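Local structure of beta-N-acetylglucosaminidase (3WO8) at residues 115-120 with 327-333; 275-279 with 307-313; 248-252 with 319-323; 56-61 with 333-338. The protein probably hydrolyses terminal non-reducing N-acetyl-D-hexosamine residues from N-acetyl-beta-D-hexosaminides, as a family 3 glycoside hydrolase. All coordinates share one frame; numbering follows the deposited sequence.

Overall arrangement
All four contacts follow one run of chain, helix 310-326, its linker and helix 334-342, from the TIM barrel toward the C-terminal domain. Contact 2 sits where helix 310-326 begins, and contact 3 lies about three turns further along it, their centres 15 Å apart. The linker then forms contact 1, with its centre 20 Å from that of contact 3. Contact 4 comes next and shares Val333 with contact 1; the centres are 11 Å apart, and Met60 CE packs 3.7 Å from Gly118 C. Contacts 1 and 4 border the subunit interface, part of a dimer architecture associated with the active site, whereas no residue of the second subunit touches contacts 2 or 3.

Contact 1 of 4, residues 115-120 with 327-333; sequences EIVGLN and AKKNSGV
Val333 N donates a hydrogen bond to Val117 O over 2.9 Å, nearly straight at 172°. The same carbonyl also receives a CA-H...O contact from Gly332 CA at 3.5 Å, and Ile116 O receives another from Gly332 CA at 3.3 Å. The helix end thus presents two carbonyls to one tight bend of the linker. Gly118, at positive phi, is the C-prime residue of a Schellman motif, and its CA lies 3.9 Å from Gly332 CA; with no side chain on either residue the two backbones can close to this distance. At the other end, Asn120 ND2 makes a weak hydrogen bond to Lys328 O, 3.5 Å long. A chi1 of 66° sets the Asn120 amide between its own N and carbonyl carbon, where OD1 also takes the backbone N-H of Ile71 and ND2 reaches Phe69 O. Ala327 CB packs 3.8 Å from Asn120 ND2. To one side of these bonds, where Lys328 is exposed, the aliphatic parts of Glu115 and Lys328 meet, CG to CG at 4.0 Å, while their charged ends stay apart. The second subunit meets the linker through its Arg105, which bonds Ser331 OG. Within the chain, helix 53-66 lies against Val117 and Val333, and strand 70-72 flanks the Asn120 end through Leu70.

Contact 2 of 4, residues 275-279 with 307-313; sequences LFLNA and KVQKDKV
Leu277 meets the start of helix 310-326 with its CD1 methyl, which lies 4.3 Å from Val313 CG2 and 4.4 Å from Val308 CG1. Its carbonyl oxygen has the Lys312 chain alongside, CD at 3.6 Å. Asn278 carries most of the contact. With CG anti to the carbonyl carbon (chi1 -67°), its amide reaches across to the N-cap residue Gln309, and OD1 accepts the Gln309 N-H over 3.2 Å at a fairly straight 166°. The extended Gln309 side chain passes alongside this acceptor, crossing the Asn278 amide obliquely: CG lies 3.3 Å from Asn278 OD1, and the two amide planes are 25° apart. The backbone carbonyl of Asn278 serves a second bond, taking Lys312 NZ at 3.1 Å from above the carbonyl plane. One asparagine therefore holds the chain just before the helix and also receives a lysine from its first turn. Helix 292-304 completes the apolar side, with Leu299 against Leu277 and Leu303 against both valines. The arrangement is packing between neighbouring outer helices of the TIM barrel, where helix 269-279 leads into strand 283-286 and helix 310-326 comes after that strand and helix 292-304.

Contact 3 of 4, residues 248-252 with 319-323; sequences GFDGL and TVEKY
Leu252 lies under the ring of Tyr323, its CB almost on the ring normal (11° off) and 3.8 Å from the centroid, a CH-pi contact over the face. The ring is delivered by a chi1 of -89°, with CG roughly opposite the carbonyl carbon, so that it extends from the helix over the loop. There its hydroxyl takes a weak hydrogen bond from Leu252 N at 3.2 Å; the same oxygen is also hydrogen-bonded with Val215 O, which ties the ring's far end to the chain entering strand 216-219. Gly251 CA comes in at the edge of the ring, near its plane and 3.3 Å from Tyr323 OH, an approach that suits a residue without a side chain. In Leu252, with chi1 -155°, CG swings toward the helix, and CD1 meets Val320 CG2 at a tight 3.4 Å, with CD2 left beside Tyr323 CD2. Thr319 offers its methyl to the loop: CG2 rests 3.5 Å from Gly251 C, while OG1 bonds back to Arg315 O in the preceding turn. Phe249 brings CE1 and CZ obliquely to the tyrosine hydroxyl. Thr216 of strand 216-219 and Met283 of strand 283-286 also pack on Leu252. This is helix-to-loop packing of a TIM barrel, the last outer helix covering the turn that leads from helix 236-247 into strand 253-257.

Contact 4 of 4, residues 56-61 with 333-338; sequences LMDFMS and VGFLAD
Val333 turns its CG1 methyl onto helix 53-66, 3.5 Å from Met57 CG and near Leu56 and Met60; the Val333 and Met57 side chains cross at about a right angle. At Gly334 the backbones come together: its CA lies 4.0 Å from Ser61 CA and 3.6 Å from Met57 O, with Met60 CB against Gly334 N, an approach that depends on the missing side chain. Phe335 faces the other way and makes a cation-pi contact with Arg105 of the second subunit. Leu336 receives the end of Met57, whose chain runs out extended beyond CG (chi2 165°) to place CE 4.0 Å from Leu336 CD1. Ala337 CB rests against both Met57 O and Ser61 CB, 4.0 Å from each. Asp338 closes the row, its OD1 accepting a weak hydrogen bond from Ser61 OG at 3.4 Å, and a long, weak ion pair links the same carboxylate with Lys65. Asp58, nearby, forms a salt bridge with Lys467. The axes of the segments 56-61 and 334-338 cross at -97°, 7.3 Å apart at closest approach: a close glycine-mediated crossing that joins an outer helix of the TIM barrel to the helix leading into the C-terminal domain.

Contact 1 of 4, residues 115-120 with 327-333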
loop_
_atom_site.group_PDB
_atom_site.type_symbol
_atom_site.label_atom_id
_atom_site.label_comp_id
_atom_site.label_asym_id
_atom_site.label_seq_id
_atom_site.Cartn_x
_atom_site.Cartn_y
_atom_site.Cartn_z
ATOM N N GLU B 115 -10.408 1.891 5.758
ATOM C CA GLU B 115 -11.565 1.105 6.054
ATOM C C GLU B 115 -11.467 -0.338 5.595
ATOM O O GLU B 115 -11.857 -1.278 6.311
ATOM C CB GLU B 115 -12.755 1.741 5.409
ATOM C CG GLU B 115 -14.032 1.312 6.072
ATOM C CD GLU B 115 -14.977 0.767 5.084
ATOM O OE1 GLU B 115 -14.759 -0.403 4.691
ATOM O OE2 GLU B 115 -15.886 1.537 4.705
ATOM N N ILE B 116 -10.964 -0.493 4.371
ATOM C CA ILE B 116 -10.778 -1.793 3.766
ATOM C C ILE B 116 -9.771 -2.589 4.584
ATOM O O ILE B 116 -9.903 -3.806 4.750
ATOM C CB ILE B 116 -10.322 -1.626 2.317
ATOM C CG1 ILE B 116 -11.525 -1.244 1.476
ATOM C CG2 ILE B 116 -9.741 -2.915 1.772
ATOM C CD1 ILE B 116 -11.204 -0.719 0.091
ATOM N N VAL B 117 -8.781 -1.875 5.094
ATOM C CA VAL B 117 -7.686 -2.481 5.821
ATOM C C VAL B 117 -8.194 -2.917 7.190
ATOM O O VAL B 117 -7.763 -3.925 7.737
ATOM C CB VAL B 117 -6.577 -1.440 6.008
ATOM C CG1 VAL B 117 -5.503 -1.961 6.914
ATOM C CG2 VAL B 117 -5.948 -1.046 4.690
ATOM N N GLY B 118 -9.087 -2.112 7.758
ATOM C CA GLY B 118 -9.744 -2.466 8.991
ATOM C C GLY B 118 -9.661 -1.404 10.057
ATOM O O GLY B 118 -10.094 -1.612 11.161
ATOM N N LEU B 119 -9.039 -0.290 9.747
ATOM C CA LEU B 119 -9.059 0.839 10.618
ATOM C C LEU B 119 -10.437 1.499 10.555
ATOM O O LEU B 119 -11.083 1.548 9.497
ATOM C CB LEU B 119 -8.027 1.869 10.174
ATOM C CG LEU B 119 -6.528 1.644 10.344
ATOM C CD1 LEU B 119 -6.213 0.811 11.578
ATOM C CD2 LEU B 119 -5.952 1.020 9.087
ATOM N N ASN B 120 -10.883 2.030 11.687
ATOM C CA ASN B 120 -12.147 2.752 11.728
ATOM C C ASN B 120 -12.011 4.143 12.351
ATOM O O ASN B 120 -12.987 4.788 12.635
ATOM C CB ASN B 120 -13.181 1.890 12.423
ATOM C CG ASN B 120 -12.870 1.660 13.896
ATOM O OD1 ASN B 120 -11.914 2.209 14.462
ATOM N ND2 ASN B 120 -13.676 0.852 14.525
ATOM N N ALA B 327 -19.211 3.406 14.376
ATOM C CA ALA B 327 -17.984 3.142 13.643
ATOM C C ALA B 327 -18.187 1.905 12.803
ATOM O O ALA B 327 -18.882 0.982 13.235
ATOM C CB ALA B 327 -16.817 2.950 14.597
ATOM N N LYS B 328 -17.580 1.902 11.617
ATOM C CA LYS B 328 -17.489 0.708 10.744
ATOM C C LYS B 328 -16.927 -0.504 11.494
ATOM O O LYS B 328 -16.193 -0.356 12.455
ATOM C CB LYS B 328 -16.605 0.995 9.512
ATOM C CG LYS B 328 -17.140 2.055 8.554
ATOM C CD LYS B 328 -18.625 1.888 8.274
ATOM C CE LYS B 328 -19.018 2.578 6.982
ATOM N NZ LYS B 328 -20.496 2.591 6.837
ATOM N N LYS B 329 -17.251 -1.698 11.032
ATOM C CA LYS B 329 -17.033 -2.902 11.830
ATOM C C LYS B 329 -16.352 -4.094 11.150
ATOM O O LYS B 329 -16.011 -5.051 11.824
ATOM C CB LYS B 329 -18.386 -3.363 12.396
ATOM C CG LYS B 329 -18.981 -2.408 13.437
ATOM C CD LYS B 329 -19.920 -3.114 14.427
ATOM C CE LYS B 329 -20.637 -2.133 15.352
ATOM N NZ LYS B 329 -19.683 -1.314 16.158
ATOM N N ASN B 330 -16.186 -4.068 9.834
ATOM C CA ASN B 330 -15.600 -5.209 9.085
ATOM C C ASN B 330 -14.260 -5.681 9.652
ATOM O O ASN B 330 -13.557 -4.891 10.287
ATOM C CB ASN B 330 -15.482 -4.880 7.582
ATOM C CG ASN B 330 -14.425 -3.814 7.268
ATOM O OD1 ASN B 330 -13.653 -3.974 6.310
ATOM N ND2 ASN B 330 -14.394 -2.721 8.037
ATOM N N SER B 331 -13.922 -6.962 9.427
ATOM C CA SER B 331 -12.632 -7.569 9.926
ATOM C C SER B 331 -11.411 -7.045 9.204
ATOM O O SER B 331 -10.256 -7.369 9.587
ATOM C CB SER B 331 -12.589 -9.120 9.886
ATOM O OG SER B 331 -12.980 -9.669 8.654
ATOM N N GLY B 332 -11.675 -6.257 8.160
ATOM C CA GLY B 332 -10.647 -5.810 7.272
ATOM C C GLY B 332 -9.748 -6.970 6.879
ATOM O O GLY B 332 -10.148 -8.158 6.762
ATOM N N VAL B 333 -8.491 -6.592 6.766
ATOM C CA VAL B 333 -7.406 -7.429 6.303
ATOM C C VAL B 333 -7.303 -8.779 7.102
ATOM O O VAL B 333 -6.782 -9.813 6.628
ATOM C CB VAL B 333 -6.183 -6.493 6.314
ATOM C CG1 VAL B 333 -5.269 -6.763 7.460
ATOM C CG2 VAL B 333 -5.495 -6.504 4.980
#

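Contact 2 of 4, residues 275-279 with 307-313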
loop_
_atom_site.group_PDB
_atom_site.type_symbol
_atom_site.label_atom_id
_atom_site.label_comp_id
_atom_site.label_asym_id
_atom_site.label_seq_id
_atom_site.Cartn_x
_atom_site.Cartn_y
_atom_site.Cartn_z
ATOM N N LEU B 275 -7.454 14.289 36.852
ATOM C CA LEU B 275 -7.653 15.614 36.326
ATOM C C LEU B 275 -8.336 15.528 34.979
ATOM O O LEU B 275 -9.255 16.297 34.683
ATOM C CB LEU B 275 -6.327 16.363 36.241
ATOM C CG LEU B 275 -5.698 16.523 37.632
ATOM C CD1 LEU B 275 -4.321 17.147 37.548
ATOM C CD2 LEU B 275 -6.597 17.321 38.567
ATOM N N PHE B 276 -7.907 14.551 34.185
ATOM C CA PHE B 276 -8.421 14.374 32.829
ATOM C C PHE B 276 -9.898 13.982 32.851
ATOM O O PHE B 276 -10.751 14.732 32.359
ATOM C CB PHE B 276 -7.567 13.342 32.080
ATOM C CG PHE B 276 -8.089 12.980 30.732
ATOM C CD1 PHE B 276 -7.863 13.805 29.641
ATOM C CD2 PHE B 276 -8.794 11.789 30.553
ATOM C CE1 PHE B 276 -8.346 13.472 28.389
ATOM C CE2 PHE B 276 -9.271 11.443 29.306
ATOM C CZ PHE B 276 -9.041 12.283 28.215
ATOM N N LEU B 277 -10.208 12.833 33.437
ATOM C CA LEU B 277 -11.596 12.373 33.456
ATOM C C LEU B 277 -12.571 13.396 34.066
ATOM O O LEU B 277 -13.671 13.631 33.546
ATOM C CB LEU B 277 -11.694 11.056 34.206
ATOM C CG LEU B 277 -11.208 9.816 33.450
ATOM C CD1 LEU B 277 -11.204 8.599 34.360
ATOM C CD2 LEU B 277 -12.093 9.504 32.260
ATOM N N ASN B 278 -12.142 14.017 35.161
ATOM C CA ASN B 278 -12.925 15.051 35.841
ATOM C C ASN B 278 -13.014 16.331 35.035
ATOM O O ASN B 278 -13.988 17.064 35.185
ATOM C CB ASN B 278 -12.378 15.344 37.253
ATOM C CG ASN B 278 -12.558 14.161 38.208
ATOM O OD1 ASN B 278 -13.433 13.294 38.006
ATOM N ND2 ASN B 278 -11.721 14.103 39.237
ATOM N N ALA B 279 -12.024 16.595 34.179
ATOM C CA ALA B 279 -12.090 17.749 33.296
ATOM C C ALA B 279 -13.135 17.541 32.188
ATOM O O ALA B 279 -13.527 18.486 31.492
ATOM C CB ALA B 279 -10.722 18.050 32.700
ATOM N N LYS B 307 -12.320 9.880 44.701
ATOM C CA LYS B 307 -11.444 10.918 44.152
ATOM C C LYS B 307 -11.681 11.129 42.650
ATOM O O LYS B 307 -11.111 12.049 42.054
ATOM C CB LYS B 307 -9.971 10.561 44.386
ATOM C CG LYS B 307 -9.352 11.095 45.669
ATOM C CD LYS B 307 -8.281 10.132 46.197
ATOM C CE LYS B 307 -6.914 10.779 46.464
ATOM N NZ LYS B 307 -6.860 11.650 47.672
ATOM N N VAL B 308 -12.489 10.267 42.033
ATOM C CA VAL B 308 -12.907 10.462 40.648
ATOM C C VAL B 308 -14.401 10.325 40.531
ATOM O O VAL B 308 -14.979 9.320 40.940
ATOM C CB VAL B 308 -12.224 9.451 39.707
ATOM C CG1 VAL B 308 -12.845 9.446 38.321
ATOM C CG2 VAL B 308 -10.762 9.808 39.584
ATOM N N GLN B 309 -15.014 11.323 39.916
ATOM C CA GLN B 309 -16.473 11.427 39.890
ATOM C C GLN B 309 -17.080 10.318 39.048
ATOM O O GLN B 309 -16.893 10.273 37.843
ATOM C CB GLN B 309 -16.918 12.793 39.356
ATOM C CG GLN B 309 -16.075 13.953 39.866
ATOM C CD GLN B 309 -16.470 15.293 39.272
ATOM O OE1 GLN B 309 -17.460 15.397 38.541
ATOM N NE2 GLN B 309 -15.686 16.333 39.584
ATOM N N LYS B 310 -17.826 9.438 39.690
ATOM C CA LYS B 310 -18.508 8.348 39.001
ATOM C C LYS B 310 -19.414 8.792 37.837
ATOM O O LYS B 310 -19.567 8.056 36.864
ATOM C CB LYS B 310 -19.339 7.554 40.011
ATOM C CG LYS B 310 -20.379 6.622 39.400
ATOM C CD LYS B 310 -20.758 5.518 40.376
ATOM C CE LYS B 310 -22.125 4.933 40.067
ATOM N NZ LYS B 310 -22.779 4.410 41.294
ATOM N N ASP B 311 -20.041 9.959 37.937
ATOM C CA ASP B 311 -20.937 10.394 36.857
ATOM C C ASP B 311 -20.152 10.462 35.546
ATOM O O ASP B 311 -20.562 9.877 34.538
ATOM C CB ASP B 311 -21.716 11.723 37.127
ATOM C CG ASP B 311 -21.240 12.497 38.362
ATOM O OD1 ASP B 311 -21.093 11.895 39.453
ATOM O OD2 ASP B 311 -21.059 13.732 38.240
ATOM N N LYS B 312 -19.001 11.128 35.592
ATOM C CA LYS B 312 -18.171 11.342 34.400
ATOM C C LYS B 312 -17.670 10.039 33.782
ATOM O O LYS B 312 -17.618 9.906 32.574
ATOM C CB LYS B 312 -16.985 12.237 34.747
ATOM C CG LYS B 312 -17.404 13.515 35.454
ATOM C CD LYS B 312 -16.777 14.763 34.852
ATOM C CE LYS B 312 -17.669 15.970 35.063
ATOM N NZ LYS B 312 -16.993 17.220 34.649
ATOM N N VAL B 313 -17.305 9.082 34.622
ATOM C CA VAL B 313 -16.853 7.773 34.162
ATOM C C VAL B 313 -17.947 7.055 33.379
ATOM O O VAL B 313 -17.697 6.564 32.277
ATOM C CB VAL B 313 -16.354 6.914 35.341
ATOM C CG1 VAL B 313 -16.021 5.484 34.916
ATOM C CG2 VAL B 313 -15.106 7.543 35.929
#

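Contact 3 of 4, residues 248-252 with 319-323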
loop_
_atom_site.group_PDB
_atom_site.type_symbol
_atom_site.label_atom_id
_atom_site.label_comp_id
_atom_site.label_asym_id
_atom_site.label_seq_id
_atom_site.Cartn_x
_atom_site.Cartn_y
_atom_site.Cartn_z
ATOM N N GLY B 248 -19.787 23.563 22.437
ATOM C CA GLY B 248 -20.955 22.718 22.363
ATOM C C GLY B 248 -20.707 21.236 22.274
ATOM O O GLY B 248 -21.657 20.440 22.281
ATOM N N PHE B 249 -19.435 20.856 22.229
ATOM C CA PHE B 249 -19.051 19.535 21.790
ATOM C C PHE B 249 -19.267 18.513 22.875
ATOM O O PHE B 249 -18.622 18.594 23.901
ATOM C CB PHE B 249 -17.580 19.545 21.366
ATOM C CG PHE B 249 -17.067 18.188 20.977
ATOM C CD1 PHE B 249 -17.522 17.577 19.826
ATOM C CD2 PHE B 249 -16.183 17.504 21.794
ATOM C CE1 PHE B 249 -17.105 16.315 19.484
ATOM C CE2 PHE B 249 -15.765 16.242 21.465
ATOM C CZ PHE B 249 -16.211 15.653 20.300
ATOM N N ASP B 250 -20.146 17.541 22.643
ATOM C CA ASP B 250 -20.400 16.484 23.644
ATOM C C ASP B 250 -19.945 15.099 23.201
ATOM O O ASP B 250 -20.306 14.085 23.818
ATOM C CB ASP B 250 -21.875 16.435 24.047
ATOM C CG ASP B 250 -22.773 16.011 22.921
ATOM O OD1 ASP B 250 -22.376 16.210 21.761
ATOM O OD2 ASP B 250 -23.879 15.499 23.196
ATOM N N GLY B 251 -19.119 15.078 22.151
ATOM C CA GLY B 251 -18.558 13.835 21.608
ATOM C C GLY B 251 -17.263 13.420 22.276
ATOM O O GLY B 251 -16.976 13.838 23.370
ATOM N N LEU B 252 -16.464 12.631 21.572
ATOM C CA LEU B 252 -15.273 11.957 22.119
ATOM C C LEU B 252 -14.074 12.869 22.301
ATOM O O LEU B 252 -13.638 13.553 21.391
ATOM C CB LEU B 252 -14.886 10.809 21.214
ATOM C CG LEU B 252 -14.118 9.672 21.845
ATOM C CD1 LEU B 252 -14.863 9.088 23.024
ATOM C CD2 LEU B 252 -13.932 8.570 20.819
ATOM N N THR B 319 -20.516 7.898 25.860
ATOM C CA THR B 319 -19.958 8.609 24.690
ATOM C C THR B 319 -19.097 7.690 23.793
ATOM O O THR B 319 -19.199 7.686 22.570
ATOM C CB THR B 319 -19.105 9.805 25.147
ATOM O OG1 THR B 319 -19.903 10.685 25.938
ATOM C CG2 THR B 319 -18.580 10.592 23.968
ATOM N N VAL B 320 -18.250 6.909 24.436
ATOM C CA VAL B 320 -17.428 5.928 23.748
ATOM C C VAL B 320 -18.284 4.867 23.068
ATOM O O VAL B 320 -18.008 4.507 21.936
ATOM C CB VAL B 320 -16.375 5.309 24.700
ATOM C CG1 VAL B 320 -15.744 4.062 24.103
ATOM C CG2 VAL B 320 -15.283 6.328 24.964
ATOM N N GLU B 321 -19.325 4.387 23.727
ATOM C CA GLU B 321 -20.177 3.362 23.107
ATOM C C GLU B 321 -21.020 3.885 21.939
ATOM O O GLU B 321 -21.378 3.125 21.032
ATOM C CB GLU B 321 -21.054 2.708 24.149
ATOM C CG GLU B 321 -20.244 1.843 25.103
ATOM C CD GLU B 321 -21.063 1.341 26.270
ATOM O OE1 GLU B 321 -21.986 2.073 26.672
ATOM O OE2 GLU B 321 -20.786 0.224 26.767
ATOM N N LYS B 322 -21.304 5.180 21.985
ATOM C CA LYS B 322 -21.998 5.878 20.943
ATOM C C LYS B 322 -21.149 5.859 19.675
ATOM O O LYS B 322 -21.615 5.554 18.583
ATOM C CB LYS B 322 -22.257 7.338 21.378
ATOM C CG LYS B 322 -23.239 8.087 20.479
ATOM C CD LYS B 322 -23.689 9.420 21.086
ATOM C CE LYS B 322 -22.956 10.644 20.524
ATOM N NZ LYS B 322 -23.828 11.523 19.697
ATOM N N TYR B 323 -19.883 6.215 19.836
ATOM C CA TYR B 323 -18.979 6.306 18.714
ATOM C C TYR B 323 -18.742 4.922 18.131
ATOM O O TYR B 323 -18.822 4.709 16.931
ATOM C CB TYR B 323 -17.697 6.931 19.176
ATOM C CG TYR B 323 -17.752 8.412 19.067
ATOM C CD1 TYR B 323 -18.518 9.172 19.911
ATOM C CD2 TYR B 323 -17.024 9.063 18.102
ATOM C CE1 TYR B 323 -18.545 10.557 19.807
ATOM C CE2 TYR B 323 -17.051 10.437 17.985
ATOM C CZ TYR B 323 -17.822 11.177 18.837
ATOM O OH TYR B 323 -17.812 12.538 18.664
#

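Contact 4 of 4, residues 56-61 with 333-338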
loop_
_atom_site.group_PDB
_atom_site.type_symbol
_atom_site.label_atom_id
_atom_site.label_comp_id
_atom_site.label_asym_id
_atom_site.label_seq_id
_atom_site.Cartn_x
_atom_site.Cartn_y
_atom_site.Cartn_z
ATOM N N LEU B 56 -0.020 -7.437 11.080
ATOM C CA LEU B 56 -1.184 -6.592 10.948
ATOM C C LEU B 56 -2.421 -7.429 10.714
ATOM O O LEU B 56 -3.453 -7.191 11.309
ATOM C CB LEU B 56 -1.033 -5.596 9.802
ATOM C CG LEU B 56 -2.284 -4.742 9.675
ATOM C CD1 LEU B 56 -2.576 -4.000 10.987
ATOM C CD2 LEU B 56 -2.153 -3.798 8.525
ATOM N N MET B 57 -2.297 -8.437 9.865
ATOM C CA MET B 57 -3.426 -9.305 9.596
ATOM C C MET B 57 -3.863 -10.119 10.806
ATOM O O MET B 57 -5.044 -10.218 11.114
ATOM C CB MET B 57 -3.135 -10.221 8.400
ATOM C CG MET B 57 -3.081 -9.488 7.052
ATOM S SD MET B 57 -2.326 -10.479 5.744
ATOM C CE MET B 57 -2.516 -9.250 4.439
ATOM N N ASP B 58 -2.936 -10.730 11.505
ATOM C CA ASP B 58 -3.339 -11.576 12.625
ATOM C C ASP B 58 -3.864 -10.718 13.734
ATOM O O ASP B 58 -4.757 -11.124 14.437
ATOM C CB ASP B 58 -2.184 -12.401 13.135
ATOM C CG ASP B 58 -2.640 -13.656 13.829
ATOM O OD1 ASP B 58 -3.571 -14.295 13.284
ATOM O OD2 ASP B 58 -2.060 -14.008 14.890
ATOM N N PHE B 59 -3.349 -9.504 13.858
ATOM C CA PHE B 59 -3.829 -8.603 14.888
ATOM C C PHE B 59 -5.273 -8.239 14.600
ATOM O O PHE B 59 -6.079 -8.220 15.479
ATOM C CB PHE B 59 -2.910 -7.364 14.982
ATOM C CG PHE B 59 -3.001 -6.581 16.285
ATOM C CD1 PHE B 59 -3.769 -7.007 17.357
ATOM C CD2 PHE B 59 -2.297 -5.400 16.413
ATOM C CE1 PHE B 59 -3.846 -6.258 18.506
ATOM C CE2 PHE B 59 -2.339 -4.658 17.560
ATOM C CZ PHE B 59 -3.120 -5.081 18.611
ATOM N N MET B 60 -5.617 -7.976 13.355
ATOM C CA MET B 60 -6.990 -7.550 13.024
ATOM C C MET B 60 -7.919 -8.744 13.168
ATOM O O MET B 60 -9.048 -8.622 13.586
ATOM C CB MET B 60 -7.052 -7.025 11.578
ATOM C CG MET B 60 -6.396 -5.674 11.358
ATOM S SD MET B 60 -7.403 -4.420 12.154
ATOM C CE MET B 60 -6.608 -2.929 11.593
ATOM N N SER B 61 -7.448 -9.912 12.773
ATOM C CA SER B 61 -8.222 -11.120 12.957
ATOM C C SER B 61 -8.540 -11.382 14.427
ATOM O O SER B 61 -9.638 -11.760 14.772
ATOM C CB SER B 61 -7.432 -12.313 12.463
ATOM O OG SER B 61 -8.190 -13.475 12.645
ATOM N N VAL B 333 -8.491 -6.592 6.766
ATOM C CA VAL B 333 -7.406 -7.429 6.303
ATOM C C VAL B 333 -7.303 -8.779 7.102
ATOM O O VAL B 333 -6.782 -9.813 6.628
ATOM C CB VAL B 333 -6.183 -6.493 6.314
ATOM C CG1 VAL B 333 -5.269 -6.763 7.460
ATOM C CG2 VAL B 333 -5.495 -6.504 4.980
ATOM N N GLY B 334 -7.899 -8.770 8.286
ATOM C CA GLY B 334 -8.062 -9.951 9.114
ATOM C C GLY B 334 -8.546 -11.210 8.402
ATOM O O GLY B 334 -8.107 -12.349 8.741
ATOM N N PHE B 335 -9.441 -11.043 7.422
ATOM C CA PHE B 335 -9.969 -12.243 6.779
ATOM C C PHE B 335 -8.841 -12.943 6.064
ATOM O O PHE B 335 -8.890 -14.163 5.853
ATOM C CB PHE B 335 -11.174 -11.977 5.868
ATOM C CG PHE B 335 -10.856 -11.373 4.506
ATOM C CD1 PHE B 335 -10.619 -10.014 4.363
ATOM C CD2 PHE B 335 -10.883 -12.162 3.360
ATOM C CE1 PHE B 335 -10.351 -9.458 3.122
ATOM C CE2 PHE B 335 -10.617 -11.616 2.113
ATOM C CZ PHE B 335 -10.364 -10.264 1.994
ATOM N N LEU B 336 -7.796 -12.185 5.708
ATOM C CA LEU B 336 -6.771 -12.793 4.927
ATOM C C LEU B 336 -5.994 -13.789 5.827
ATOM O O LEU B 336 -5.567 -14.848 5.398
ATOM C CB LEU B 336 -5.908 -11.730 4.229
ATOM C CG LEU B 336 -6.667 -11.096 3.071
ATOM C CD1 LEU B 336 -6.045 -9.816 2.540
ATOM C CD2 LEU B 336 -6.828 -12.075 1.923
ATOM N N ALA B 337 -5.836 -13.457 7.091
ATOM C CA ALA B 337 -5.284 -14.439 8.039
ATOM C C ALA B 337 -6.075 -15.724 8.009
ATOM O O ALA B 337 -5.515 -16.823 7.919
ATOM C CB ALA B 337 -5.272 -13.867 9.448
ATOM N N ASP B 338 -7.393 -15.591 8.056
ATOM C CA ASP B 338 -8.242 -16.763 8.157
ATOM C C ASP B 338 -8.165 -17.528 6.897
ATOM O O ASP B 338 -8.058 -18.774 6.941
ATOM C CB ASP B 338 -9.700 -16.398 8.426
ATOM C CG ASP B 338 -9.880 -15.653 9.698
ATOM O OD1 ASP B 338 -9.259 -16.025 10.711
ATOM O OD2 ASP B 338 -10.635 -14.684 9.686
#